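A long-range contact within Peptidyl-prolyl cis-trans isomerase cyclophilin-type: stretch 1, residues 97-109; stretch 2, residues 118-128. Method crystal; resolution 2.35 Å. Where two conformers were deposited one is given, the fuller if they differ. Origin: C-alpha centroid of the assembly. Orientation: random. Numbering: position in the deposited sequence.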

ATOM      1  N   LEU A  97      -6.428  -1.903 -15.234  1.00 34.01           N
ATOM      2  CA  LEU A  97      -6.155  -1.408 -13.890  1.00 33.48           C
ATOM      3  C   LEU A  97      -5.978   0.109 -13.866  1.00 33.56           C
ATOM      4  O   LEU A  97      -4.944   0.642 -14.289  1.00 33.25           O
ATOM      5  CB  LEU A  97      -4.935  -2.109 -13.284  1.00 33.27           C
ATOM      6  CG  LEU A  97      -5.088  -3.596 -12.957  1.00 32.43           C
ATOM      7  CD1 LEU A  97      -3.784  -4.151 -12.411  1.00 32.11           C
ATOM      8  CD2 LEU A  97      -6.243  -3.829 -11.990  1.00 31.05           C
ATOM      9  N   VAL A  98      -7.009   0.786 -13.362  1.00 33.67           N
ATOM     10  CA  VAL A  98      -7.063   2.244 -13.286  1.00 33.80           C
ATOM     11  C   VAL A  98      -7.413   2.705 -11.860  1.00 34.33           C
ATOM     12  O   VAL A  98      -8.047   1.961 -11.104  1.00 34.55           O
ATOM     13  CB  VAL A  98      -8.047   2.838 -14.325  1.00 33.75           C
ATOM     14  CG1 VAL A  98      -7.556   2.551 -15.752  1.00 33.51           C
ATOM     15  CG2 VAL A  98      -9.473   2.310 -14.119  1.00 33.15           C
ATOM     16  N   HIS A  99      -6.977   3.915 -11.496  1.00 34.38           N
ATOM     17  CA  HIS A  99      -7.219   4.468 -10.164  1.00 34.54           C
ATOM     18  C   HIS A  99      -8.639   5.013 -10.074  1.00 35.29           C
ATOM     19  O   HIS A  99      -8.853   6.210  -9.875  1.00 35.27           O
ATOM     20  CB  HIS A  99      -6.194   5.559  -9.819  1.00 34.35           C
ATOM     21  CG  HIS A  99      -4.774   5.087  -9.862  1.00 33.19           C
ATOM     22  ND1 HIS A  99      -4.049   5.016 -11.032  1.00 32.41           N
ATOM     23  CD2 HIS A  99      -3.959   4.628  -8.885  1.00 31.73           C
ATOM     24  CE1 HIS A  99      -2.841   4.553 -10.770  1.00 32.67           C
ATOM     25  NE2 HIS A  99      -2.760   4.310  -9.473  1.00 32.53           N
ATOM     26  N   GLN A 100      -9.607   4.119 -10.219  1.00 36.18           N
ATOM     27  CA  GLN A 100     -11.007   4.502 -10.217  1.00 37.05           C
ATOM     28  C   GLN A 100     -11.684   3.999  -8.961  1.00 37.06           C
ATOM     29  O   GLN A 100     -11.616   2.815  -8.638  1.00 37.18           O
ATOM     30  CB  GLN A 100     -11.696   3.940 -11.451  1.00 37.61           C
ATOM     31  CG  GLN A 100     -13.108   4.439 -11.664  1.00 40.95           C
ATOM     32  CD  GLN A 100     -13.617   4.154 -13.070  1.00 44.43           C
ATOM     33  OE1 GLN A 100     -14.728   3.644 -13.247  1.00 46.15           O
ATOM     34  NE2 GLN A 100     -12.810   4.490 -14.077  1.00 44.81           N
ATOM     35  N   GLY A 101     -12.331   4.916  -8.249  1.00 37.26           N
ATOM     36  CA  GLY A 101     -13.144   4.567  -7.097  1.00 37.17           C
ATOM     37  C   GLY A 101     -12.344   4.307  -5.839  1.00 37.10           C
ATOM     38  O   GLY A 101     -11.115   4.443  -5.820  1.00 37.22           O
ATOM     39  N   ILE A 102     -13.058   3.927  -4.788  1.00 36.78           N
ATOM     40  CA  ILE A 102     -12.467   3.662  -3.479  1.00 36.43           C
ATOM     41  C   ILE A 102     -11.716   2.323  -3.453  1.00 36.04           C
ATOM     42  O   ILE A 102     -12.118   1.362  -4.113  1.00 36.45           O
ATOM     43  CB  ILE A 102     -13.570   3.708  -2.368  1.00 36.61           C
ATOM     44  CG1 ILE A 102     -12.970   3.557  -0.965  1.00 36.62           C
ATOM     45  CG2 ILE A 102     -14.684   2.672  -2.649  1.00 36.63           C
ATOM     46  CD1 ILE A 102     -13.854   4.075   0.142  1.00 36.38           C
ATOM     47  N   GLY A 103     -10.609   2.272  -2.719  1.00 35.14           N
ATOM     48  CA  GLY A 103      -9.973   0.999  -2.396  1.00 33.64           C
ATOM     49  C   GLY A 103      -8.974   0.420  -3.381  1.00 33.01           C
ATOM     50  O   GLY A 103      -8.641  -0.763  -3.287  1.00 32.81           O
ATOM     51  N   VAL A 104      -8.491   1.233  -4.319  1.00 31.93           N
ATOM     52  CA  VAL A 104      -7.433   0.799  -5.224  1.00 31.17           C
ATOM     53  C   VAL A 104      -6.100   0.762  -4.454  1.00 30.97           C
ATOM     54  O   VAL A 104      -5.744   1.725  -3.760  1.00 30.78           O
ATOM     55  CB  VAL A 104      -7.344   1.710  -6.486  1.00 31.16           C
ATOM     56  CG1 VAL A 104      -6.178   1.317  -7.381  1.00 30.62           C
ATOM     57  CG2 VAL A 104      -8.654   1.684  -7.279  1.00 31.35           C
ATOM     58  N   LEU A 105      -5.386  -0.357  -4.552  1.00 30.38           N
ATOM     59  CA  LEU A 105      -4.068  -0.470  -3.934  1.00 29.83           C
ATOM     60  C   LEU A 105      -2.982  -0.260  -4.985  1.00 30.15           C
ATOM     61  O   LEU A 105      -2.893  -0.983  -5.991  1.00 30.05           O
ATOM     62  CB  LEU A 105      -3.890  -1.806  -3.196  1.00 29.61           C
ATOM     63  CG  LEU A 105      -2.495  -2.103  -2.614  1.00 29.56           C
ATOM     64  CD1 LEU A 105      -2.130  -1.136  -1.482  1.00 29.59           C
ATOM     65  CD2 LEU A 105      -2.366  -3.541  -2.126  1.00 29.04           C
ATOM     66  N   SER A 106      -2.147   0.741  -4.736  1.00 30.24           N
ATOM     67  CA  SER A 106      -1.182   1.190  -5.719  1.00 29.77           C
ATOM     68  C   SER A 106       0.170   1.559  -5.086  1.00 29.49           C
ATOM     69  O   SER A 106       0.255   1.770  -3.874  1.00 29.01           O
ATOM     70  CB  SER A 106      -1.780   2.363  -6.479  1.00 29.67           C
ATOM     71  OG  SER A 106      -1.005   2.682  -7.610  1.00 30.50           O
ATOM     72  N   MET A 107       1.218   1.619  -5.909  1.00 29.32           N
ATOM     73  CA  MET A 107       2.580   1.927  -5.435  1.00 29.14           C
ATOM     74  C   MET A 107       2.901   3.422  -5.428  1.00 29.02           C
ATOM     75  O   MET A 107       2.708   4.113  -6.421  1.00 29.15           O
ATOM     76  CB  MET A 107       3.640   1.205  -6.286  1.00 29.02           C
ATOM     77  CG  MET A 107       3.774  -0.302  -6.069  1.00 28.71           C
ATOM     78  SD  MET A 107       4.134  -0.804  -4.361  1.00 28.96           S
ATOM     79  CE  MET A 107       5.764  -0.098  -4.079  1.00 30.26           C
ATOM     80  N   ALA A 108       3.393   3.913  -4.298  1.00 29.24           N
ATOM     81  CA  ALA A 108       4.030   5.219  -4.243  1.00 29.42           C
ATOM     82  C   ALA A 108       5.438   5.125  -4.871  1.00 30.29           C
ATOM     83  O   ALA A 108       6.074   4.062  -4.845  1.00 30.29           O
ATOM     84  CB  ALA A 108       4.103   5.700  -2.811  1.00 28.39           C
ATOM     85  N   ASN A 109       5.928   6.236  -5.422  1.00 31.08           N
ATOM     86  CA  ASN A 109       7.286   6.286  -5.973  1.00 31.60           C
ATOM     87  C   ASN A 109       7.838   7.708  -6.047  1.00 32.24           C
ATOM     88  O   ASN A 109       7.252   8.630  -5.484  1.00 31.99           O
ATOM     89  CB  ASN A 109       7.325   5.625  -7.352  1.00 31.44           C
ATOM     90  CG  ASN A 109       6.325   6.228  -8.314  1.00 31.37           C
ATOM     91  OD1 ASN A 109       6.373   7.428  -8.613  1.00 29.44           O
ATOM     92  ND2 ASN A 109       5.410   5.396  -8.810  1.00 31.24           N
ATOM     93  N   GLU A 118       6.529   1.496  -0.274  1.00 29.93           N
ATOM     94  CA  GLU A 118       5.457   2.443   0.039  1.00 29.91           C
ATOM     95  C   GLU A 118       4.288   2.308  -0.920  1.00 29.50           C
ATOM     96  O   GLU A 118       4.473   2.145  -2.129  1.00 29.38           O
ATOM     97  CB  GLU A 118       5.967   3.883   0.056  1.00 29.38           C
ATOM     98  CG  GLU A 118       6.613   4.261   1.349  1.00 31.51           C
ATOM     99  CD  GLU A 118       6.904   5.755   1.465  1.00 35.17           C
ATOM    100  OE1 GLU A 118       5.945   6.570   1.503  1.00 35.83           O
ATOM    101  OE2 GLU A 118       8.107   6.105   1.552  1.00 37.46           O
ATOM    102  N   PHE A 119       3.083   2.403  -0.372  1.00 29.28           N
ATOM    103  CA  PHE A 119       1.884   2.177  -1.150  1.00 29.30           C
ATOM    104  C   PHE A 119       0.795   3.126  -0.693  1.00 29.44           C
ATOM    105  O   PHE A 119       0.919   3.775   0.335  1.00 29.08           O
ATOM    106  CB  PHE A 119       1.430   0.715  -1.005  1.00 29.12           C
ATOM    107  CG  PHE A 119       1.147   0.320   0.416  1.00 29.40           C
ATOM    108  CD1 PHE A 119      -0.135   0.478   0.955  1.00 28.38           C
ATOM    109  CD2 PHE A 119       2.169  -0.169   1.233  1.00 28.68           C
ATOM    110  CE1 PHE A 119      -0.393   0.140   2.275  1.00 27.69           C
ATOM    111  CE2 PHE A 119       1.918  -0.507   2.561  1.00 27.95           C
ATOM    112  CZ  PHE A 119       0.638  -0.359   3.077  1.00 28.11           C
ATOM    113  N   PHE A 120      -0.276   3.205  -1.473  1.00 29.95           N
ATOM    114  CA  PHE A 120      -1.455   3.957  -1.064  1.00 30.19           C
ATOM    115  C   PHE A 120      -2.742   3.220  -1.382  1.00 30.43           C
ATOM    116  O   PHE A 120      -2.790   2.343  -2.251  1.00 30.24           O
ATOM    117  CB  PHE A 120      -1.470   5.370  -1.661  1.00 30.14           C
ATOM    118  CG  PHE A 120      -1.437   5.424  -3.165  1.00 29.57           C
ATOM    119  CD1 PHE A 120      -2.577   5.778  -3.882  1.00 30.82           C
ATOM    120  CD2 PHE A 120      -0.264   5.180  -3.864  1.00 29.12           C
ATOM    121  CE1 PHE A 120      -2.549   5.867  -5.276  1.00 30.36           C
ATOM    122  CE2 PHE A 120      -0.226   5.259  -5.248  1.00 28.80           C
ATOM    123  CZ  PHE A 120      -1.372   5.613  -5.959  1.00 29.52           C
ATOM    124  N   ILE A 121      -3.787   3.573  -0.650  1.00 31.01           N
ATOM    125  CA  ILE A 121      -5.119   3.083  -0.965  1.00 31.43           C
ATOM    126  C   ILE A 121      -6.008   4.287  -1.223  1.00 32.08           C
ATOM    127  O   ILE A 121      -6.043   5.234  -0.423  1.00 32.25           O
ATOM    128  CB  ILE A 121      -5.682   2.167   0.144  1.00 31.27           C
ATOM    129  CG1 ILE A 121      -4.655   1.079   0.494  1.00 31.21           C
ATOM    130  CG2 ILE A 121      -6.988   1.532  -0.309  1.00 30.85           C
ATOM    131  CD1 ILE A 121      -4.990   0.243   1.704  1.00 29.89           C
ATOM    132  N   THR A 122      -6.703   4.267  -2.353  1.00 33.11           N
ATOM    133  CA  THR A 122      -7.516   5.408  -2.755  1.00 33.97           C
ATOM    134  C   THR A 122      -8.771   5.548  -1.903  1.00 34.65           C
ATOM    135  O   THR A 122      -9.361   4.548  -1.491  1.00 35.33           O
ATOM    136  CB  THR A 122      -7.924   5.340  -4.245  1.00 34.10           C
ATOM    137  OG1 THR A 122      -8.943   4.345  -4.431  1.00 35.01           O
ATOM    138  CG2 THR A 122      -6.718   5.034  -5.129  1.00 33.55           C
ATOM    139  N   PHE A 123      -9.162   6.794  -1.642  1.00 35.12           N
ATOM    140  CA  PHE A 123     -10.485   7.103  -1.107  1.00 35.61           C
ATOM    141  C   PHE A 123     -11.468   7.372  -2.257  1.00 36.30           C
ATOM    142  O   PHE A 123     -12.672   7.106  -2.135  1.00 37.01           O
ATOM    143  CB  PHE A 123     -10.429   8.307  -0.147  1.00 34.77           C
ATOM    144  CG  PHE A 123      -9.631   8.051   1.121  1.00 34.35           C
ATOM    145  CD1 PHE A 123      -9.807   6.879   1.861  1.00 33.11           C
ATOM    146  CD2 PHE A 123      -8.739   8.998   1.592  1.00 32.16           C
ATOM    147  CE1 PHE A 123      -9.083   6.652   3.033  1.00 32.44           C
ATOM    148  CE2 PHE A 123      -8.020   8.784   2.762  1.00 33.05           C
ATOM    149  CZ  PHE A 123      -8.187   7.604   3.479  1.00 32.94           C
ATOM    150  N   LYS A 124     -10.943   7.910  -3.360  1.00 36.72           N
ATOM    151  CA  LYS A 124     -11.734   8.136  -4.570  0.50 36.73           C
ATOM    152  C   LYS A 124     -10.843   8.150  -5.803  1.00 36.62           C
ATOM    153  O   LYS A 124      -9.622   8.036  -5.698  1.00 37.01           O
ATOM    154  CB  LYS A 124     -12.560   9.429  -4.478  0.50 36.80           C
ATOM    155  CG  LYS A 124     -13.650   9.556  -5.563  0.50 37.43           C
ATOM    156  CD  LYS A 124     -14.507   8.278  -5.706  0.50 37.14           C
ATOM    157  CE  LYS A 124     -15.195   8.207  -7.064  0.50 36.77           C
ATOM    158  NZ  LYS A 124     -15.931   6.927  -7.244  0.50 36.49           N
ATOM    159  N   SER A 125     -11.463   8.244  -6.976  1.00 36.27           N
ATOM    160  CA  SER A 125     -10.749   8.274  -8.235  1.00 35.87           C
ATOM    161  C   SER A 125      -9.641   9.317  -8.258  1.00 35.71           C
ATOM    162  O   SER A 125      -9.790  10.419  -7.718  1.00 35.98           O
ATOM    163  CB  SER A 125     -11.726   8.520  -9.370  1.00 35.75           C
ATOM    164  OG  SER A 125     -12.593   7.416  -9.481  1.00 36.53           O
ATOM    165  N   CYS A 126      -8.529   8.938  -8.879  1.00 35.11           N
ATOM    166  CA  CYS A 126      -7.372   9.807  -9.080  1.00 34.42           C
ATOM    167  C   CYS A 126      -6.634   9.269 -10.295  1.00 33.72           C
ATOM    168  O   CYS A 126      -5.475   8.863 -10.211  1.00 33.55           O
ATOM    169  CB  CYS A 126      -6.461   9.832  -7.839  1.00 34.31           C
ATOM    170  SG  CYS A 126      -6.188   8.219  -7.051  1.00 35.35           S
ATOM    171  N   GLU A 127      -7.330   9.278 -11.429  1.00 32.77           N
ATOM    172  CA  GLU A 127      -6.834   8.642 -12.644  1.00 32.47           C
ATOM    173  C   GLU A 127      -5.715   9.408 -13.371  1.00 31.98           C
ATOM    174  O   GLU A 127      -5.161   8.918 -14.359  1.00 32.04           O
ATOM    175  CB  GLU A 127      -7.998   8.298 -13.586  1.00 32.20           C
ATOM    176  CG  GLU A 127      -8.840   7.142 -13.088  1.00 32.93           C
ATOM    177  CD  GLU A 127      -9.817   6.625 -14.133  1.00 35.22           C
ATOM    178  OE1 GLU A 127     -11.021   6.940 -14.027  1.00 37.33           O
ATOM    179  OE2 GLU A 127      -9.396   5.920 -15.071  1.00 35.76           O
ATOM    180  N   HIS A 128      -5.385  10.602 -12.884  1.00 31.61           N
ATOM    181  CA  HIS A 128      -4.168  11.296 -13.335  1.00 31.23           C
ATOM    182  C   HIS A 128      -2.918  10.498 -12.920  1.00 31.10           C
ATOM    183  O   HIS A 128      -1.815  10.756 -13.418  1.00 31.51           O
ATOM    184  CB  HIS A 128      -4.118  12.741 -12.807  1.00 31.23           C
ATOM    185  CG  HIS A 128      -4.153  12.845 -11.311  1.00 31.02           C
ATOM    186  ND1 HIS A 128      -5.325  12.784 -10.585  1.00 29.72           N
ATOM    187  CD2 HIS A 128      -3.156  12.994 -10.403  1.00 30.03           C
ATOM    188  CE1 HIS A 128      -5.049  12.896  -9.296  1.00 30.27           C
ATOM    189  NE2 HIS A 128      -3.739  13.019  -9.156  1.00 30.01           N
TER

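Strands 104-107 and 119-122 run antiparallel, their axes 4.7 Å apart at closest approach. Ser106 and Phe120 form the hydrogen-bonded pair: Ser106 N donates to Phe120 O at 3.0 Å, and Phe120 N to Ser106 O at 2.8 Å. Thr122 N to Val104 O, at 3.1 Å, adds a further bond within the strands. The ladder extends past the strand ends, with Ala108 N to Glu118 O at 3.0 Å and Gly103 N to Thr122 O at 2.9 Å. Farther out, Cys126 N still reaches His99 O at 2.9 Å.

Where the regular pairing gives way, side-chain hydroxyls take over backbone partners. Thr122 OG1 donates to Gly101 O at 2.6 Å and accepts from Val104 N at 3.1 Å, so one short side chain holds both the loop at Gly101 and the start of the strand at Val104. Ser125 OG accepts from Gly101 N at 2.8 Å. Gly101 and Gly103 both have positive phi, a conformation that favours glycine.

The sheet's two faces pack differently. Leu105 CD1 lies 3.5 Å from Phe119 CD1 and 3.9 Å from Ile121 CG1, an apolar cluster. On the other face, Ser106 CB sits over the Phe120 ring, 3.3 Å from Phe120 CZ, while Ser106 OG hydrogen-bonds His99 NE2 at 3.0 Å. The His99 and Phe120 rings, their planes nearly parallel at 7°, meet rim to rim, neither over the face of the other.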